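Local coordinates for protein thymidylate synthase (Enterobacteria phage T4, PDB 1TIS) that catalyses the reductive methylation of dUMP to dTMP, with 5,10-methylenetetrahydrofolate as donor of both the carbon and the reducing hydride, at residues Cys55-Ile60 and Asn70-Ile75; Asp127-Leu132 and Lys200-Ile205; Ala44-Lys49 and Val275-Ile280. One frame throughout, in Å; residues are numbered along the deposited sequence.

Overall arrangement
From the N terminus, Ala-44-Lys-49 opens the widest loop: with 225 residues between, it is closed by Val-275-Ile-280, near the C-terminal end, in contact 3. Contacts 1 and 2 are both nested inside this loop and follow each other without crossing. Contact 1 closes a short loop of nine residues, bringing helix 53-64 against helix 69-77. Contact 2 spans 67 residues and joins the ends of helices 121-131 and 184-202. No two contacts touch: their centres lie about 22 Å (1 and 3), about 25 Å (1 and 2) and about 33 Å (2 and 3) apart. Helix 184-202 is common to all: it carries one segment of contact 2 and touches side chains of Cys-55-Ile-60 and Ala-44-Lys-49.

Contact 1. Residues Cys55-Ile60 and Asn70-Ile75; sequences CIAELI and NDLRLI
Leu-72 lays one methyl over the backbone of Ala-57: its CD1 stands 3.5 Å from the carbonyl O of Ala-57 and 4.1 Å from that residue's CB. The first torsion accounts for this reach, because CG is anti to the backbone N (chi1 161°) and the branch is carried across to the other helix, where CD1 also lies 4.0 Å from the CA of Glu-58. Ile-75 fills the adjoining position one turn along. Its CG2, likewise anti to the backbone N, approaches the CB of Ala-57 at 4.3 Å, so the single methyl of Ala-57 is met by two branched side chains. The other branch of Ile-75 ends in CD1, which meets the CG2 of Ile-60 at 4.2 Å, the two isoleucines crossing obliquely. The small side chain of Ala-57 at the middle of the contact is consistent with the 9.1 Å approach of the short axes of segments 55-60 and 70-75, at 126° between their directions. Trp-61, the next residue of helix 53-64, also touches Leu-72 and Ile-75 and widens the apolar patch, while Phe-269 packs against Ile-60. The CB of Glu-58 is directed away from the other helix, and its OE1 accepts a hydrogen bond from Trp-87 NE1; its side chain lies about 6 Å from that of Asn-187, which probably binds dUMP. All the side-chain contacts between the segments are aliphatic, so their association here rests on van der Waals packing, which sets no directional demand.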
loop_
_atom_site.group_PDB
_atom_site.type_symbol
_atom_site.label_atom_id
_atom_site.label_comp_id
_atom_site.label_asym_id
_atom_site.label_seq_id
_atom_site.Cartn_x
_atom_site.Cartn_y
_atom_site.Cartn_z
ATOM N N CYS A 55 10.214 5.354 -20.627
ATOM C CA CYS A 55 9.405 4.729 -19.600
ATOM C C CYS A 55 9.427 3.194 -19.724
ATOM O O CYS A 55 9.457 2.454 -18.725
ATOM C CB CYS A 55 8.002 5.276 -19.719
ATOM S SG CYS A 55 6.944 4.180 -18.769
ATOM N N ILE A 56 9.467 2.718 -20.974
ATOM C CA ILE A 56 9.500 1.313 -21.341
ATOM C C ILE A 56 10.857 0.752 -20.975
ATOM O O ILE A 56 10.985 -0.405 -20.581
ATOM C CB ILE A 56 9.211 1.211 -22.877
ATOM C CG1 ILE A 56 7.818 1.703 -23.138
ATOM C CG2 ILE A 56 9.288 -0.194 -23.395
ATOM C CD1 ILE A 56 6.675 0.992 -22.336
ATOM N N ALA A 57 11.901 1.576 -21.083
ATOM C CA ALA A 57 13.269 1.138 -20.808
ATOM C C ALA A 57 13.660 1.081 -19.364
ATOM O O ALA A 57 14.587 0.364 -18.993
ATOM C CB ALA A 57 14.310 2.024 -21.416
ATOM N N GLU A 58 12.975 1.896 -18.574
ATOM C CA GLU A 58 13.175 1.890 -17.156
ATOM C C GLU A 58 12.506 0.636 -16.665
ATOM O O GLU A 58 13.155 -0.072 -15.895
ATOM C CB GLU A 58 12.534 3.075 -16.518
ATOM C CG GLU A 58 12.692 2.988 -15.031
ATOM C CD GLU A 58 12.245 4.253 -14.358
ATOM O OE1 GLU A 58 12.988 5.222 -14.472
ATOM O OE2 GLU A 58 11.177 4.275 -13.744
ATOM N N LEU A 59 11.263 0.321 -17.083
ATOM C CA LEU A 59 10.583 -0.875 -16.625
ATOM C C LEU A 59 11.397 -2.107 -16.948
ATOM O O LEU A 59 11.550 -2.943 -16.054
ATOM C CB LEU A 59 9.214 -1.016 -17.273
ATOM C CG LEU A 59 8.471 -2.380 -17.247
ATOM C CD1 LEU A 59 7.893 -2.668 -15.865
ATOM C CD2 LEU A 59 7.405 -2.358 -18.325
ATOM N N ILE A 60 11.960 -2.274 -18.139
ATOM C CA ILE A 60 12.679 -3.513 -18.414
ATOM C C ILE A 60 13.917 -3.671 -17.537
ATOM O O ILE A 60 14.216 -4.747 -17.020
ATOM C CB ILE A 60 13.031 -3.513 -19.902
ATOM C CG1 ILE A 60 11.713 -3.550 -20.733
ATOM C CG2 ILE A 60 13.998 -4.687 -20.182
ATOM C CD1 ILE A 60 11.723 -2.885 -22.130
ATOM N N ASN A 70 24.331 2.876 -16.645
ATOM C CA ASN A 70 24.750 2.557 -18.011
ATOM C C ASN A 70 23.966 1.382 -18.593
ATOM O O ASN A 70 23.705 1.313 -19.794
ATOM C CB ASN A 70 26.196 2.140 -18.141
ATOM C CG ASN A 70 27.250 3.079 -17.581
ATOM O OD1 ASN A 70 27.434 3.149 -16.358
ATOM N ND2 ASN A 70 27.980 3.797 -18.442
ATOM N N ASP A 71 23.511 0.442 -17.770
ATOM C CA ASP A 71 22.737 -0.664 -18.279
ATOM C C ASP A 71 21.446 -0.173 -18.892
ATOM O O ASP A 71 21.038 -0.650 -19.953
ATOM C CB ASP A 71 22.395 -1.644 -17.182
ATOM C CG ASP A 71 23.589 -2.407 -16.652
ATOM O OD1 ASP A 71 24.254 -3.094 -17.431
ATOM O OD2 ASP A 71 23.826 -2.312 -15.455
ATOM N N LEU A 72 20.842 0.813 -18.226
ATOM C CA LEU A 72 19.599 1.406 -18.675
ATOM C C LEU A 72 19.960 2.066 -20.010
ATOM O O LEU A 72 19.260 1.812 -21.008
ATOM C CB LEU A 72 19.133 2.371 -17.556
ATOM C CG LEU A 72 18.130 3.507 -17.756
ATOM C CD1 LEU A 72 16.830 3.030 -18.381
ATOM C CD2 LEU A 72 17.791 4.081 -16.403
ATOM N N ARG A 73 21.093 2.791 -20.108
ATOM C CA ARG A 73 21.522 3.387 -21.373
ATOM C C ARG A 73 21.557 2.348 -22.484
ATOM O O ARG A 73 21.038 2.592 -23.585
ATOM C CB ARG A 73 22.916 3.961 -21.335
ATOM C CG ARG A 73 23.047 5.275 -20.639
ATOM C CD ARG A 73 24.410 5.852 -20.963
ATOM N NE ARG A 73 24.554 7.076 -20.210
ATOM C CZ ARG A 73 25.244 7.139 -19.067
ATOM N NH1 ARG A 73 25.915 6.091 -18.566
ATOM N NH2 ARG A 73 25.283 8.307 -18.429
ATOM N N LEU A 74 22.112 1.164 -22.197
ATOM C CA LEU A 74 22.159 0.088 -23.161
ATOM C C LEU A 74 20.740 -0.282 -23.637
ATOM O O LEU A 74 20.525 -0.392 -24.846
ATOM C CB LEU A 74 22.910 -1.054 -22.466
ATOM C CG LEU A 74 23.229 -2.456 -22.998
ATOM C CD1 LEU A 74 21.980 -3.273 -22.814
ATOM C CD2 LEU A 74 23.753 -2.441 -24.429
ATOM N N ILE A 75 19.727 -0.385 -22.775
ATOM C CA ILE A 75 18.414 -0.853 -23.187
ATOM C C ILE A 75 17.727 0.207 -24.049
ATOM O O ILE A 75 17.115 -0.066 -25.106
ATOM C CB ILE A 75 17.581 -1.204 -21.896
ATOM C CG1 ILE A 75 18.278 -2.317 -21.126
ATOM C CG2 ILE A 75 16.180 -1.723 -22.251
ATOM C CD1 ILE A 75 17.672 -2.752 -19.785
#

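Contact 2. Residues Asp127-Leu132 and Lys200-Ile205; sequences DRIKKL and KMCNLI
Arg-128 O is held by two backbone N-H groups, from Leu-132 N at 2.6 Å and from Lys-131 N at 3.0 Å. Acceptance from both the third and the fourth residue onward marks the final turn of helix 121-131, and Leu-132 is the first residue to leave helical torsions. Across from this turn stands Cys-202, at the end of helix 184-202. Its SG, anti to its own carbonyl carbon, points into the branch of Ile-129: it is 3.6 Å from CB and slightly farther from CG1 and CG2, so the sulfur sits against the fork of the side chain. Ile-129 CG2 is shared, since Leu-204 CD1 approaches it obliquely at 4.1 Å. Lys-130 contributes through its methylenes. Bent at chi2 (-66°) and chi4 (72°), the chain folds over the helix end, with CD 3.9 Å from both CA and SG of Cys-202 and CE 3.7 Å from Met-201 O. The bend carries NZ beyond the contact to a hydrogen bond with Thr-254 OG1, and Gln-257 NE2 donates to Met-201 O, so helix 254-262 ties up polar groups along the same side. Ile-129 and Leu-204 both also pack on Val-164 of strand 157-164. Arg-128 and Leu-132 touch Arg-21 of the second subunit, probably part of the dUMP site. Asn-203, the first residue past the helix, has positive phi (51°), and through Leu-204 the chain passes into strand 205-219. The arrangement is thus two helix C-termini packed together where helix 184-202 hands over to a strand of the mixed sheet, within the alpha/beta fold of thymidylate synthase.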
loop_
_atom_site.group_PDB
_atom_site.type_symbol
_atom_site.label_atom_id
_atom_site.label_comp_id
_atom_site.label_asym_id
_atom_site.label_seq_id
_atom_site.Cartn_x
_atom_site.Cartn_y
_atom_site.Cartn_z
ATOM N N ASP A 127 5.088 -17.183 -10.591
ATOM C CA ASP A 127 4.659 -18.542 -10.315
ATOM C C ASP A 127 3.369 -18.532 -9.492
ATOM O O ASP A 127 2.434 -19.137 -10.014
ATOM C CB ASP A 127 5.736 -19.311 -9.562
ATOM C CG ASP A 127 7.019 -19.573 -10.363
ATOM O OD1 ASP A 127 6.986 -19.527 -11.591
ATOM O OD2 ASP A 127 8.061 -19.837 -9.750
ATOM N N ARG A 128 3.149 -17.895 -8.307
ATOM C CA ARG A 128 1.849 -17.916 -7.607
ATOM C C ARG A 128 0.680 -17.686 -8.546
ATOM O O ARG A 128 -0.255 -18.482 -8.488
ATOM C CB ARG A 128 1.701 -16.854 -6.522
ATOM C CG ARG A 128 2.792 -16.970 -5.464
ATOM C CD ARG A 128 2.377 -16.543 -4.031
ATOM N NE ARG A 128 1.679 -17.585 -3.262
ATOM C CZ ARG A 128 2.070 -17.964 -2.040
ATOM N NH1 ARG A 128 3.084 -17.378 -1.407
ATOM N NH2 ARG A 128 1.429 -18.947 -1.422
ATOM N N ILE A 129 0.767 -16.732 -9.486
ATOM C CA ILE A 129 -0.270 -16.476 -10.485
ATOM C C ILE A 129 -0.426 -17.687 -11.381
ATOM O O ILE A 129 -1.536 -18.078 -11.739
ATOM C CB ILE A 129 0.028 -15.352 -11.484
ATOM C CG1 ILE A 129 0.855 -14.182 -10.920
ATOM C CG2 ILE A 129 -1.352 -14.958 -12.000
ATOM C CD1 ILE A 129 0.224 -13.103 -10.027
ATOM N N LYS A 130 0.690 -18.272 -11.791
ATOM C CA LYS A 130 0.653 -19.452 -12.628
ATOM C C LYS A 130 0.088 -20.652 -11.878
ATOM O O LYS A 130 -0.391 -21.622 -12.478
ATOM C CB LYS A 130 2.028 -19.933 -13.083
ATOM C CG LYS A 130 3.008 -19.075 -13.839
ATOM C CD LYS A 130 2.563 -18.689 -15.220
ATOM C CE LYS A 130 3.784 -18.107 -15.858
ATOM N NZ LYS A 130 4.739 -19.150 -16.142
ATOM N N LYS A 131 0.133 -20.633 -10.572
ATOM C CA LYS A 131 -0.012 -21.875 -9.894
ATOM C C LYS A 131 -1.077 -21.796 -8.844
ATOM O O LYS A 131 -1.924 -22.655 -8.859
ATOM C CB LYS A 131 1.410 -22.119 -9.423
ATOM C CG LYS A 131 1.891 -23.412 -8.819
ATOM C CD LYS A 131 3.221 -23.046 -8.164
ATOM C CE LYS A 131 4.399 -23.310 -9.076
ATOM N NZ LYS A 131 4.988 -24.560 -8.645
ATOM N N LEU A 132 -1.153 -20.871 -7.905
ATOM C CA LEU A 132 -2.256 -20.797 -6.965
ATOM C C LEU A 132 -3.165 -19.618 -7.334
ATOM O O LEU A 132 -3.577 -18.911 -6.420
ATOM C CB LEU A 132 -1.707 -20.620 -5.521
ATOM C CG LEU A 132 -1.678 -21.705 -4.432
ATOM C CD1 LEU A 132 -2.168 -23.056 -4.947
ATOM C CD2 LEU A 132 -0.231 -21.829 -3.952
ATOM N N LYS A 200 0.773 -11.758 -20.344
ATOM C CA LYS A 200 1.198 -12.619 -21.448
ATOM C C LYS A 200 1.982 -13.867 -20.985
ATOM O O LYS A 200 1.996 -14.926 -21.634
ATOM C CB LYS A 200 2.016 -11.790 -22.447
ATOM C CG LYS A 200 2.407 -12.585 -23.698
ATOM C CD LYS A 200 1.134 -12.787 -24.523
ATOM C CE LYS A 200 0.955 -14.121 -25.283
ATOM N NZ LYS A 200 -0.357 -14.123 -25.937
ATOM N N MET A 201 2.621 -13.812 -19.822
ATOM C CA MET A 201 3.351 -14.968 -19.282
ATOM C C MET A 201 2.327 -15.890 -18.698
ATOM O O MET A 201 2.302 -17.059 -19.053
ATOM C CB MET A 201 4.313 -14.606 -18.149
ATOM C CG MET A 201 5.567 -13.863 -18.570
ATOM S SD MET A 201 6.326 -13.109 -17.129
ATOM C CE MET A 201 7.385 -14.374 -16.505
ATOM N N CYS A 202 1.424 -15.350 -17.868
ATOM C CA CYS A 202 0.399 -16.157 -17.225
ATOM C C CYS A 202 -0.767 -16.556 -18.154
ATOM O O CYS A 202 -1.617 -17.385 -17.817
ATOM C CB CYS A 202 -0.064 -15.354 -15.980
ATOM S SG CYS A 202 1.273 -15.005 -14.817
ATOM N N ASN A 203 -0.761 -15.969 -19.355
ATOM C CA ASN A 203 -1.785 -16.106 -20.364
ATOM C C ASN A 203 -3.183 -15.833 -19.780
ATOM O O ASN A 203 -4.184 -16.573 -19.753
ATOM C CB ASN A 203 -1.681 -17.502 -20.999
ATOM C CG ASN A 203 -2.451 -17.618 -22.325
ATOM O OD1 ASN A 203 -3.118 -18.629 -22.551
ATOM N ND2 ASN A 203 -2.422 -16.677 -23.282
ATOM N N LEU A 204 -3.225 -14.622 -19.285
ATOM C CA LEU A 204 -4.436 -14.127 -18.742
ATOM C C LEU A 204 -4.689 -12.871 -19.557
ATOM O O LEU A 204 -3.827 -12.328 -20.260
ATOM C CB LEU A 204 -4.222 -13.866 -17.246
ATOM C CG LEU A 204 -3.748 -14.962 -16.250
ATOM C CD1 LEU A 204 -4.216 -14.644 -14.855
ATOM C CD2 LEU A 204 -4.411 -16.274 -16.508
ATOM N N ILE A 205 -5.938 -12.446 -19.485
ATOM C CA ILE A 205 -6.407 -11.257 -20.178
ATOM C C ILE A 205 -6.048 -10.176 -19.185
ATOM O O ILE A 205 -6.437 -10.241 -18.016
ATOM C CB ILE A 205 -7.967 -11.263 -20.407
ATOM C CG1 ILE A 205 -8.474 -12.538 -21.140
ATOM C CG2 ILE A 205 -8.311 -9.988 -21.152
ATOM C CD1 ILE A 205 -7.828 -12.980 -22.483
#

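Contact 3. Residues Ala44-Lys49 and Val275-Ile280; sequences AVTTKK and VSHPPI
One hydrogen bond joins these two irregular segments: Lys-48 N donates to Pro-278 O over 3.2 Å. The bond is moderately bent, 146° at the hydrogen, but the donor lies in the plane of the carbonyl and meets it at a C=O...N angle of 148°. Pro-278 and Pro-279 have no backbone N-H to offer in return, which limits how far the backbones can pair. Polar atoms approach apolar ones around His-277. Thr-47 OG1, beside its own backbone N, lies 3.3 Å from CG of His-277 and comes equally near the CB of that residue, reaching the base of the imidazole obliquely and forming no hydrogen bond with it. Both segments are loops of the thymidylate synthase fold: Ala-44-Lys-49 leads from strand 33-37 to helix 53-64, and Val-275-Ile-280 belongs to the C-terminal tail, whose Ala-285 probably binds the folate, as in related enzymes. The nearest CA pairs, Thr-47 with His-277 and Lys-48 with Pro-279, advance together, so the segments run side by side in the same general sense. The CB of Lys-48 is directed away from the tail, and its side chain touches Leu-182 and lies about 9 Å from that of Asp-179, probably another folate-binding residue. Van der Waals packing completes the contact at both ends. Thr-46 CG2 occupies the crowded position between its backbone N and carbonyl carbon, and from there meets Val-275 O at 3.7 Å and His-277 ND1 at 4.1 Å. The ring of Pro-279 rests on the backbone of the other segment at Lys-49, with CB 3.3 Å from Lys-49 N and CG 3.9 Å from Lys-49 CB. Outside the pair, Arg-232 touches His-277 and Ile-229 touches Thr-47.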
loop_
_atom_site.group_PDB
_atom_site.type_symbol
_atom_site.label_atom_id
_atom_site.label_comp_id
_atom_site.label_asym_id
_atom_site.label_seq_id
_atom_site.Cartn_x
_atom_site.Cartn_y
_atom_site.Cartn_z
ATOM N N ALA A 44 -2.744 4.925 -21.134
ATOM C CA ALA A 44 -1.721 5.981 -21.068
ATOM C C ALA A 44 -2.003 7.255 -21.846
ATOM O O ALA A 44 -1.844 7.431 -23.059
ATOM C CB ALA A 44 -0.365 5.515 -21.546
ATOM N N VAL A 45 -2.443 8.148 -20.975
ATOM C CA VAL A 45 -2.858 9.491 -21.304
ATOM C C VAL A 45 -1.628 10.222 -21.858
ATOM O O VAL A 45 -0.575 10.299 -21.217
ATOM C CB VAL A 45 -3.413 10.201 -20.019
ATOM C CG1 VAL A 45 -4.445 11.209 -20.524
ATOM C CG2 VAL A 45 -4.065 9.272 -18.988
ATOM N N THR A 46 -1.766 10.675 -23.109
ATOM C CA THR A 46 -0.726 11.396 -23.840
ATOM C C THR A 46 -0.657 12.882 -23.440
ATOM O O THR A 46 -0.959 13.224 -22.298
ATOM C CB THR A 46 -1.046 11.153 -25.359
ATOM O OG1 THR A 46 0.090 11.627 -26.079
ATOM C CG2 THR A 46 -2.335 11.837 -25.850
ATOM N N THR A 47 -0.360 13.775 -24.396
ATOM C CA THR A 47 -0.215 15.219 -24.263
ATOM C C THR A 47 1.052 15.468 -23.445
ATOM O O THR A 47 1.267 15.111 -22.280
ATOM C CB THR A 47 -1.480 15.849 -23.628
ATOM O OG1 THR A 47 -2.592 15.332 -24.375
ATOM C CG2 THR A 47 -1.486 17.373 -23.688
ATOM N N LYS A 48 1.879 16.089 -24.317
ATOM C CA LYS A 48 3.335 16.226 -24.270
ATOM C C LYS A 48 3.625 14.894 -24.991
ATOM O O LYS A 48 3.017 13.868 -24.635
ATOM C CB LYS A 48 4.004 16.174 -22.856
ATOM C CG LYS A 48 3.823 17.399 -21.940
ATOM C CD LYS A 48 4.750 17.365 -20.701
ATOM C CE LYS A 48 4.777 18.665 -19.853
ATOM N NZ LYS A 48 3.666 18.769 -18.923
ATOM N N LYS A 49 4.434 14.783 -26.069
ATOM C CA LYS A 49 4.683 13.458 -26.655
ATOM C C LYS A 49 5.427 12.813 -25.502
ATOM O O LYS A 49 6.518 13.228 -25.094
ATOM C CB LYS A 49 5.611 13.456 -27.885
ATOM C CG LYS A 49 5.888 12.002 -28.326
ATOM C CD LYS A 49 6.538 11.894 -29.703
ATOM C CE LYS A 49 6.808 10.438 -30.094
ATOM N NZ LYS A 49 7.072 10.349 -31.523
ATOM N N VAL A 275 -4.016 8.749 -30.231
ATOM C CA VAL A 275 -4.415 10.150 -30.102
ATOM C C VAL A 275 -3.238 11.090 -30.207
ATOM O O VAL A 275 -2.300 10.963 -29.409
ATOM C CB VAL A 275 -5.063 10.522 -28.724
ATOM C CG1 VAL A 275 -5.625 11.947 -28.824
ATOM C CG2 VAL A 275 -6.162 9.565 -28.324
ATOM N N SER A 276 -3.264 12.038 -31.136
ATOM C CA SER A 276 -2.196 12.999 -31.103
ATOM C C SER A 276 -2.694 14.192 -30.318
ATOM O O SER A 276 -3.891 14.401 -30.066
ATOM C CB SER A 276 -1.776 13.458 -32.493
ATOM O OG SER A 276 -0.423 13.917 -32.387
ATOM N N HIS A 277 -1.673 14.875 -29.830
ATOM C CA HIS A 277 -1.711 16.112 -29.089
ATOM C C HIS A 277 -0.286 16.628 -29.230
ATOM O O HIS A 277 0.641 15.832 -29.396
ATOM C CB HIS A 277 -2.053 15.867 -27.626
ATOM C CG HIS A 277 -3.558 15.909 -27.469
ATOM N ND1 HIS A 277 -4.416 14.920 -27.686
ATOM C CD2 HIS A 277 -4.283 17.038 -27.171
ATOM C CE1 HIS A 277 -5.623 15.405 -27.545
ATOM N NE2 HIS A 277 -5.534 16.678 -27.235
ATOM N N PRO A 278 -0.040 17.929 -29.295
ATOM C CA PRO A 278 1.320 18.462 -29.269
ATOM C C PRO A 278 2.168 18.338 -27.981
ATOM O O PRO A 278 1.667 17.972 -26.902
ATOM C CB PRO A 278 1.096 19.901 -29.752
ATOM C CG PRO A 278 -0.351 20.224 -29.482
ATOM C CD PRO A 278 -1.000 18.902 -29.813
ATOM N N PRO A 279 3.495 18.569 -28.062
ATOM C CA PRO A 279 4.412 18.698 -26.929
ATOM C C PRO A 279 4.972 20.081 -26.597
ATOM O O PRO A 279 5.727 20.665 -27.385
ATOM C CB PRO A 279 5.519 17.726 -27.238
ATOM C CG PRO A 279 5.260 17.275 -28.671
ATOM C CD PRO A 279 4.304 18.304 -29.247
ATOM N N ILE A 280 4.561 20.610 -25.432
ATOM C CA ILE A 280 5.085 21.879 -24.900
ATOM C C ILE A 280 6.258 21.415 -24.004
ATOM O O ILE A 280 6.695 20.261 -24.134
ATOM C CB ILE A 280 3.983 22.661 -24.045
ATOM C CG1 ILE A 280 2.569 22.584 -24.669
ATOM C CG2 ILE A 280 4.401 24.144 -23.942
ATOM C CD1 ILE A 280 2.230 23.411 -25.945
#